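Local atomic coordinates of xylose isomerase-like TIM barrel domain-containing protein (PDB entry 3AYV), a protein that is of uncertain function but binds several zinc ions in a TIM barrel and may take part in protection against oxidative stress. Residues Asn137-His142 against Arg167-Thr172; Glu110-Leu115 against Arg147-Ala152. All coordinates share one frame; numbering follows the deposited sequence.

Interaction 1. Residues Asn137-His142 against Arg167-Thr172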
ATOM      1  N   ASN A 137      -4.561   3.187  -4.181  1.00 11.17           N
ATOM      2  CA  ASN A 137      -5.303   4.447  -4.348  1.00 10.17           C
ATOM      3  C   ASN A 137      -4.993   5.362  -3.156  1.00 10.46           C
ATOM      4  O   ASN A 137      -4.884   4.894  -2.013  1.00  9.71           O
ATOM      5  CB  ASN A 137      -6.825   4.220  -4.451  1.00  9.83           C
ATOM      6  CG  ASN A 137      -7.407   3.491  -3.230  1.00 11.18           C
ATOM      7  OD1 ASN A 137      -7.050   2.346  -2.959  1.00 10.73           O
ATOM      8  ND2 ASN A 137      -8.302   4.172  -2.483  1.00 10.11           N
ATOM      9  N   SER A 138      -4.893   6.657  -3.444  1.00 10.24           N
ATOM     10  CA  SER A 138      -4.653   7.677  -2.440  1.00 10.69           C
ATOM     11  C   SER A 138      -5.671   8.807  -2.627  1.00 10.42           C
ATOM     12  O   SER A 138      -6.772   8.727  -2.074  1.00 11.45           O
ATOM     13  CB  SER A 138      -3.187   8.149  -2.482  1.00 11.08           C
ATOM     14  OG  SER A 138      -2.817   8.623  -3.776  1.00 12.65           O
ATOM     15  N   HIS A 139      -5.369   9.769  -3.498  1.00  9.91           N
ATOM     16  CA  HIS A 139      -6.198  10.942  -3.705  1.00 10.19           C
ATOM     17  C   HIS A 139      -6.964  10.961  -5.017  1.00 11.10           C
ATOM     18  O   HIS A 139      -7.600  11.969  -5.315  1.00 11.68           O
ATOM     19  CB  HIS A 139      -5.344  12.237  -3.577  1.00  9.76           C
ATOM     20  CG  HIS A 139      -4.727  12.384  -2.227  1.00 10.59           C
ATOM     21  ND1 HIS A 139      -5.407  12.918  -1.155  1.00 12.23           N
ATOM     22  CD2 HIS A 139      -3.515  11.997  -1.754  1.00 13.02           C
ATOM     23  CE1 HIS A 139      -4.633  12.879  -0.082  1.00 13.04           C
ATOM     24  NE2 HIS A 139      -3.479  12.322  -0.420  1.00 13.75           N
ATOM     25  N   GLU A 140      -6.938   9.857  -5.786  1.00 11.49           N
ATOM     26  CA  GLU A 140      -7.651   9.840  -7.072  1.00 11.68           C
ATOM     27  C   GLU A 140      -9.141   9.977  -6.782  1.00 11.92           C
ATOM     28  O   GLU A 140      -9.648   9.345  -5.856  1.00 11.18           O
ATOM     29  CB  GLU A 140      -7.396   8.553  -7.892  1.00 11.62           C
ATOM     30  CG  GLU A 140      -5.923   8.336  -8.307  1.00 11.46           C
ATOM     31  CD  GLU A 140      -5.070   7.762  -7.185  1.00 13.16           C
ATOM     32  OE1 GLU A 140      -5.589   7.458  -6.089  1.00 10.72           O
ATOM     33  OE2 GLU A 140      -3.845   7.629  -7.392  1.00 16.19           O
ATOM     34  N   PRO A 141      -9.826  10.838  -7.540  1.00 12.33           N
ATOM     35  CA  PRO A 141     -11.257  10.982  -7.226  1.00 12.64           C
ATOM     36  C   PRO A 141     -12.117   9.749  -7.571  1.00 12.94           C
ATOM     37  O   PRO A 141     -13.152   9.548  -6.930  1.00 13.40           O
ATOM     38  CB  PRO A 141     -11.680  12.251  -7.988  1.00 13.82           C
ATOM     39  CG  PRO A 141     -10.585  12.543  -8.984  1.00 12.80           C
ATOM     40  CD  PRO A 141      -9.308  11.910  -8.416  1.00 11.11           C
ATOM     41  N   HIS A 142     -11.672   8.917  -8.523  1.00 12.74           N
ATOM     42  CA  HIS A 142     -12.460   7.797  -9.040  1.00 13.88           C
ATOM     43  C   HIS A 142     -11.490   6.764  -9.627  1.00 13.35           C
ATOM     44  O   HIS A 142     -10.428   7.137 -10.156  1.00 13.84           O
ATOM     45  CB  HIS A 142     -13.442   8.304 -10.138  1.00 15.17           C
ATOM     46  CG  HIS A 142     -14.403   7.265 -10.636  1.00 16.15           C
ATOM     47  ND1 HIS A 142     -14.054   6.283 -11.546  1.00 15.82           N
ATOM     48  CD2 HIS A 142     -15.716   7.061 -10.353  1.00 18.84           C
ATOM     49  CE1 HIS A 142     -15.097   5.504 -11.778  1.00 16.72           C
ATOM     50  NE2 HIS A 142     -16.123   5.961 -11.073  1.00 19.07           N
ATOM     51  N   ARG A 167     -12.754   6.763   0.951  1.00 14.04           N
ATOM     52  CA  ARG A 167     -13.818   7.405   1.728  1.00 13.93           C
ATOM     53  C   ARG A 167     -13.472   8.838   2.070  1.00 13.86           C
ATOM     54  O   ARG A 167     -14.331   9.714   1.957  1.00 13.98           O
ATOM     55  CB  ARG A 167     -14.062   6.614   3.013  1.00 14.58           C
ATOM     56  CG  ARG A 167     -15.165   7.196   3.939  1.00 15.68           C
ATOM     57  CD  ARG A 167     -16.540   7.303   3.283  1.00 18.00           C
ATOM     58  NE  ARG A 167     -17.536   7.781   4.262  1.00 20.91           N
ATOM     59  CZ  ARG A 167     -18.487   7.019   4.803  1.00 23.66           C
ATOM     60  NH1 ARG A 167     -18.597   5.740   4.459  1.00 23.20           N
ATOM     61  NH2 ARG A 167     -19.342   7.544   5.689  1.00 22.15           N
ATOM     62  N   VAL A 168     -12.231   9.091   2.493  1.00 13.57           N
ATOM     63  CA  VAL A 168     -11.902  10.437   2.955  1.00 14.47           C
ATOM     64  C   VAL A 168     -11.260  11.345   1.900  1.00 15.54           C
ATOM     65  O   VAL A 168     -11.377  12.567   1.999  1.00 15.42           O
ATOM     66  CB  VAL A 168     -11.098  10.457   4.272  1.00 15.75           C
ATOM     67  CG1 VAL A 168     -11.791   9.558   5.350  1.00 16.07           C
ATOM     68  CG2 VAL A 168      -9.667  10.027   4.072  1.00 16.43           C
ATOM     69  N   PHE A 169     -10.620  10.773   0.880  1.00 14.53           N
ATOM     70  CA  PHE A 169      -9.892  11.617  -0.088  1.00 14.82           C
ATOM     71  C   PHE A 169     -10.520  11.703  -1.505  1.00 15.58           C
ATOM     72  O   PHE A 169     -10.233  12.656  -2.244  1.00 17.23           O
ATOM     73  CB  PHE A 169      -8.429  11.180  -0.208  1.00 13.90           C
ATOM     74  CG  PHE A 169      -7.640  11.266   1.073  1.00 13.62           C
ATOM     75  CD1 PHE A 169      -7.705  12.405   1.886  1.00 13.12           C
ATOM     76  CD2 PHE A 169      -6.836  10.204   1.467  1.00 14.58           C
ATOM     77  CE1 PHE A 169      -6.960  12.496   3.064  1.00 15.72           C
ATOM     78  CE2 PHE A 169      -6.066  10.287   2.657  1.00 17.43           C
ATOM     79  CZ  PHE A 169      -6.142  11.439   3.450  1.00 16.87           C
ATOM     80  N   SER A 170     -11.359  10.738  -1.876  1.00 14.55           N
ATOM     81  CA  SER A 170     -11.855  10.613  -3.261  1.00 15.22           C
ATOM     82  C   SER A 170     -13.283  11.173  -3.358  1.00 15.86           C
ATOM     83  O   SER A 170     -13.855  11.580  -2.337  1.00 15.88           O
ATOM     84  CB  SER A 170     -11.816   9.138  -3.725  1.00 14.38           C
ATOM     85  OG  SER A 170     -13.041   8.456  -3.439  1.00 14.90           O
ATOM     86  N   ARG A 171     -13.851  11.179  -4.563  1.00 15.82           N
ATOM     87  CA  ARG A 171     -15.271  11.510  -4.767  1.00 17.08           C
ATOM     88  C   ARG A 171     -16.110  10.253  -4.967  1.00 16.60           C
ATOM     89  O   ARG A 171     -17.277  10.325  -5.384  1.00 17.00           O
ATOM     90  CB  ARG A 171     -15.443  12.424  -6.002  1.00 18.71           C
ATOM     91  CG  ARG A 171     -14.371  13.476  -6.135  1.00 21.86           C
ATOM     92  CD  ARG A 171     -14.605  14.663  -5.211  1.00 27.23           C
ATOM     93  NE  ARG A 171     -13.376  15.461  -5.100  1.00 30.41           N
ATOM     94  CZ  ARG A 171     -13.069  16.255  -4.077  1.00 31.73           C
ATOM     95  NH1 ARG A 171     -13.914  16.386  -3.041  1.00 31.72           N
ATOM     96  NH2 ARG A 171     -11.904  16.895  -4.077  1.00 29.06           N
ATOM     97  N   THR A 172     -15.524   9.096  -4.656  1.00 15.24           N
ATOM     98  CA  THR A 172     -16.164   7.813  -4.842  1.00 15.17           C
ATOM     99  C   THR A 172     -16.051   7.018  -3.518  1.00 15.58           C
ATOM    100  O   THR A 172     -15.240   6.103  -3.386  1.00 14.50           O
ATOM    101  CB  THR A 172     -15.534   7.045  -6.035  1.00 14.98           C
ATOM    102  OG1 THR A 172     -15.401   7.926  -7.165  1.00 14.72           O
ATOM    103  CG2 THR A 172     -16.393   5.838  -6.444  1.00 14.39           C
TER
HETATM  104  O   HOH W   1      -8.730  14.116  -3.993  1.00 17.93           O

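Interaction 2. Residues Glu110-Leu115 against Arg147-Ala152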
ATOM      1  N   GLU A 110      -6.039  12.464 -17.063  1.00 11.83           N
ATOM      2  CA  GLU A 110      -4.958  12.893 -17.952  1.00 13.57           C
ATOM      3  C   GLU A 110      -3.567  12.461 -17.455  1.00 12.96           C
ATOM      4  O   GLU A 110      -2.644  12.355 -18.233  1.00 12.73           O
ATOM      5  CB  GLU A 110      -4.975  14.411 -18.134  1.00 14.93           C
ATOM      6  CG  GLU A 110      -6.157  14.901 -18.969  1.00 21.64           C
ATOM      7  CD  GLU A 110      -6.231  16.430 -19.012  1.00 32.38           C
ATOM      8  OE1 GLU A 110      -6.807  17.037 -18.072  1.00 37.11           O
ATOM      9  OE2 GLU A 110      -5.702  17.026 -19.983  1.00 36.45           O
ATOM     10  N   ARG A 111      -3.431  12.213 -16.153  1.00 12.32           N
ATOM     11  CA  ARG A 111      -2.169  11.737 -15.617  1.00 11.92           C
ATOM     12  C   ARG A 111      -1.946  10.261 -15.901  1.00 11.03           C
ATOM     13  O   ARG A 111      -0.811   9.795 -15.719  1.00 10.82           O
ATOM     14  CB  ARG A 111      -2.126  11.904 -14.098  1.00 12.46           C
ATOM     15  CG  ARG A 111      -1.878  13.313 -13.584  1.00 13.41           C
ATOM     16  CD  ARG A 111      -2.010  13.336 -12.026  1.00 12.62           C
ATOM     17  NE  ARG A 111      -1.143  12.343 -11.378  1.00 10.30           N
ATOM     18  CZ  ARG A 111       0.043  12.629 -10.845  1.00 11.22           C
ATOM     19  NH1 ARG A 111       0.484  13.889 -10.858  1.00 11.79           N
ATOM     20  NH2 ARG A 111       0.797  11.670 -10.280  1.00 10.60           N
ATOM     21  N   ALA A 112      -2.991   9.518 -16.283  1.00 10.47           N
ATOM     22  CA  ALA A 112      -2.883   8.025 -16.271  1.00 11.13           C
ATOM     23  C   ALA A 112      -1.791   7.456 -17.192  1.00 11.63           C
ATOM     24  O   ALA A 112      -0.954   6.635 -16.765  1.00 11.23           O
ATOM     25  CB  ALA A 112      -4.227   7.377 -16.588  1.00 10.01           C
ATOM     26  N   LEU A 113      -1.815   7.827 -18.467  1.00 11.37           N
ATOM     27  CA  LEU A 113      -0.817   7.250 -19.374  1.00 12.26           C
ATOM     28  C   LEU A 113       0.588   7.842 -19.158  1.00 11.88           C
ATOM     29  O   LEU A 113       1.583   7.103 -19.239  1.00 12.27           O
ATOM     30  CB  LEU A 113      -1.266   7.296 -20.852  1.00 12.04           C
ATOM     31  CG  LEU A 113      -2.158   6.099 -21.280  1.00 13.69           C
ATOM     32  CD1 LEU A 113      -1.442   4.740 -21.120  1.00 15.02           C
ATOM     33  CD2 LEU A 113      -3.518   6.085 -20.579  1.00 15.79           C
ATOM     34  N   PRO A 114       0.686   9.164 -18.850  1.00 11.49           N
ATOM     35  CA  PRO A 114       2.005   9.669 -18.493  1.00 10.43           C
ATOM     36  C   PRO A 114       2.586   8.946 -17.273  1.00  9.72           C
ATOM     37  O   PRO A 114       3.801   8.683 -17.226  1.00 10.54           O
ATOM     38  CB  PRO A 114       1.731  11.157 -18.191  1.00 10.66           C
ATOM     39  CG  PRO A 114       0.673  11.495 -19.214  1.00 11.17           C
ATOM     40  CD  PRO A 114      -0.242  10.276 -19.150  1.00 11.83           C
ATOM     41  N   LEU A 115       1.740   8.618 -16.299  1.00  9.79           N
ATOM     42  CA  LEU A 115       2.204   7.806 -15.154  1.00  9.63           C
ATOM     43  C   LEU A 115       2.653   6.383 -15.587  1.00  9.75           C
ATOM     44  O   LEU A 115       3.730   5.924 -15.190  1.00  9.36           O
ATOM     45  CB  LEU A 115       1.156   7.726 -14.041  1.00  9.71           C
ATOM     46  CG  LEU A 115       1.605   6.893 -12.814  1.00  9.50           C
ATOM     47  CD1 LEU A 115       2.760   7.636 -12.113  1.00 10.64           C
ATOM     48  CD2 LEU A 115       0.422   6.709 -11.875  1.00 12.09           C
ATOM     49  N   ARG A 147      -7.468   2.717 -13.664  1.00 11.74           N
ATOM     50  CA  ARG A 147      -7.696   1.624 -14.615  1.00 13.40           C
ATOM     51  C   ARG A 147      -6.741   1.643 -15.847  1.00 12.49           C
ATOM     52  O   ARG A 147      -6.181   0.601 -16.191  1.00 12.99           O
ATOM     53  CB  ARG A 147      -9.178   1.597 -15.039  1.00 13.58           C
ATOM     54  CG  ARG A 147      -9.569   0.317 -15.780  1.00 18.58           C
ATOM     55  CD  ARG A 147     -11.060   0.283 -16.063  1.00 20.87           C
ATOM     56  NE  ARG A 147     -11.829  -0.174 -14.903  1.00 23.65           N
ATOM     57  CZ  ARG A 147     -12.010  -1.456 -14.586  1.00 26.77           C
ATOM     58  NH1 ARG A 147     -11.463  -2.417 -15.327  1.00 27.60           N
ATOM     59  NH2 ARG A 147     -12.736  -1.779 -13.517  1.00 28.14           N
ATOM     60  N   PRO A 148      -6.551   2.808 -16.508  1.00 11.95           N
ATOM     61  CA  PRO A 148      -5.629   2.803 -17.666  1.00 11.98           C
ATOM     62  C   PRO A 148      -4.153   2.545 -17.305  1.00 12.38           C
ATOM     63  O   PRO A 148      -3.377   2.018 -18.138  1.00 12.78           O
ATOM     64  CB  PRO A 148      -5.774   4.225 -18.229  1.00 11.06           C
ATOM     65  CG  PRO A 148      -7.139   4.740 -17.672  1.00 12.19           C
ATOM     66  CD  PRO A 148      -7.120   4.161 -16.283  1.00 11.10           C
ATOM     67  N   VAL A 149      -3.744   2.929 -16.101  1.00 11.55           N
ATOM     68  CA  VAL A 149      -2.365   2.645 -15.667  1.00 12.39           C
ATOM     69  C   VAL A 149      -2.182   1.135 -15.593  1.00 12.69           C
ATOM     70  O   VAL A 149      -1.184   0.576 -16.087  1.00 13.03           O
ATOM     71  CB  VAL A 149      -2.023   3.268 -14.288  1.00 12.36           C
ATOM     72  CG1 VAL A 149      -0.531   3.087 -13.962  1.00 13.91           C
ATOM     73  CG2 VAL A 149      -2.400   4.770 -14.248  1.00 12.34           C
ATOM     74  N   LEU A 150      -3.127   0.474 -14.922  1.00 12.11           N
ATOM     75  CA  LEU A 150      -3.116  -0.988 -14.839  1.00 12.32           C
ATOM     76  C   LEU A 150      -3.182  -1.643 -16.216  1.00 13.28           C
ATOM     77  O   LEU A 150      -2.419  -2.582 -16.503  1.00 14.07           O
ATOM     78  CB  LEU A 150      -4.283  -1.470 -13.963  1.00 11.84           C
ATOM     79  CG  LEU A 150      -4.297  -0.855 -12.559  1.00 12.09           C
ATOM     80  CD1 LEU A 150      -5.604  -1.123 -11.858  1.00 11.87           C
ATOM     81  CD2 LEU A 150      -3.125  -1.433 -11.762  1.00 12.45           C
ATOM     82  N   GLU A 151      -4.076  -1.166 -17.071  1.00 13.98           N
ATOM     83  CA  GLU A 151      -4.258  -1.800 -18.391  1.00 15.61           C
ATOM     84  C   GLU A 151      -3.016  -1.645 -19.259  1.00 15.40           C
ATOM     85  O   GLU A 151      -2.633  -2.573 -19.977  1.00 14.21           O
ATOM     86  CB  GLU A 151      -5.383  -1.135 -19.149  1.00 16.28           C
ATOM     87  CG  GLU A 151      -6.741  -1.209 -18.601  1.00 22.58           C
ATOM     88  CD  GLU A 151      -7.670  -0.475 -19.561  1.00 28.76           C
ATOM     89  OE1 GLU A 151      -7.929   0.748 -19.355  1.00 33.87           O
ATOM     90  OE2 GLU A 151      -8.053  -1.099 -20.569  1.00 30.48           O
ATOM     91  N   ALA A 152      -2.413  -0.452 -19.224  1.00 15.02           N
ATOM     92  CA  ALA A 152      -1.193  -0.205 -19.989  1.00 15.79           C
ATOM     93  C   ALA A 152      -0.092  -1.179 -19.594  1.00 17.14           C
ATOM     94  O   ALA A 152       0.720  -1.602 -20.443  1.00 17.16           O
ATOM     95  CB  ALA A 152      -0.719   1.270 -19.859  1.00 16.03           C
TER

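Interaction 1. Residues Asn137-His142 against Arg167-Thr172
Ser138 O meets Phe169 near the ring plane, 3.5 Å from Phe169 CB. Next, the imidazole of His139 lies obliquely against the phenyl ring, planes at 41°; its CG, anti to the carbonyl carbon (chi1 -61°), is turned toward Phe169. The CE1 and ND1 side makes the contact, CE1 above the ring centre, and Val168 CG2 covers the opposite face. A flat polar ring suits this place, since ND1 is also hydrogen-bonded to His101 ND1. A water lies within hydrogen-bonding distance of His139 O and Phe169 O.

The pairing joins the loop after strand 132-136 to helix 163-169, which follows the adjacent strand of the TIM barrel, and the turn after it. Phe169 packs about 4 Å from the side chains of His165 and Asp196, both zinc ligands.

Glu140 is held at both carboxylate oxygens, OE1 accepting from Ser138 N through the syn lone pair and OE2 bonding to Ser97 OG. Pro141 O is gripped twice, each donor on a lone pair: Thr172 OG1 at 2.8 Å and Arg171 N at 3.0 Å. Ser170 OG, itself bonded to Ala166 O, accepts from Thr172 N in an ST turn. Pro141 CB meets Arg171 CG at 3.5 Å.

Interaction 2. Residues Glu110-Leu115 against Arg147-Ala152
Ala112 and Val149 mark the closest backbone approach of two helices, 5.4 Å between their CA atoms, in the outer layer of the TIM barrel. Helix 112-118 belongs to the connection after strand 92-96 and helix 147-153 to that after strand 132-136, the next strand round the barrel, so they are neighbours in the helical coat. No hydrogen bond crosses between the segments; the joint is made by apolar side chains.

Polar groups take little part in the joint itself. Arg111 turns elsewhere, its NH2 forming a salt bridge with Asp62 OD1. The backbone oxygen of Ala112 is touched by a methyl, Val149 CG2, at 3.5 Å.

At the middle of the apolar packing, the methyl of Ala112 points at the facing helix and meets Pro148 CB at 3.9 Å and Val149 CG2 at 4.0 Å. A residue as small as alanine lets the backbones come this near. Pro148 suits the first turn of its helix, where a backbone N-H is not needed for the helical bonding pattern, and its ring gives a compact apolar surface.

The solvent side is held by leucine. Leu113 and Pro148 cross at about a right angle, and the two methyls of Leu113 divide the work: CD2 rests 3.8 Å from Pro148 CB, while CD1 lies 3.8 Å from Ala152 CB, one turn further along.

Deeper in, beta-branched Val149 spreads two methyls from one carbon. With CG1 anti to the backbone N (chi1 -173°), CG2 is the branch facing the partner helix. Leu115, which also packs on Ser97, reaches that branch obliquely: Leu115 CD2 stands 4.2 Å from Val149 CG2.

The two contacts come within about 6 Å of each other without touching, and they share one connection: residues 137-142 lie in the loop that leads from strand 132-136 to the helix holding 147-152. Interaction 1 ties that loop to the stretch after the next strand, interaction 2 ties its helix to the stretch after the preceding one. Both are partly buried, but interaction 2 lies further from the chain centre. Near the zinc sites, with the Phe169 side chain about 6 Å from a bound zinc ion, interaction 1 combines rings, carbonyl acceptors and water, where the chain leaves regular structure and backbone groups can bond across the contact. Interaction 2 joins helices, whose backbone bonding is largely internal, by apolar side chains.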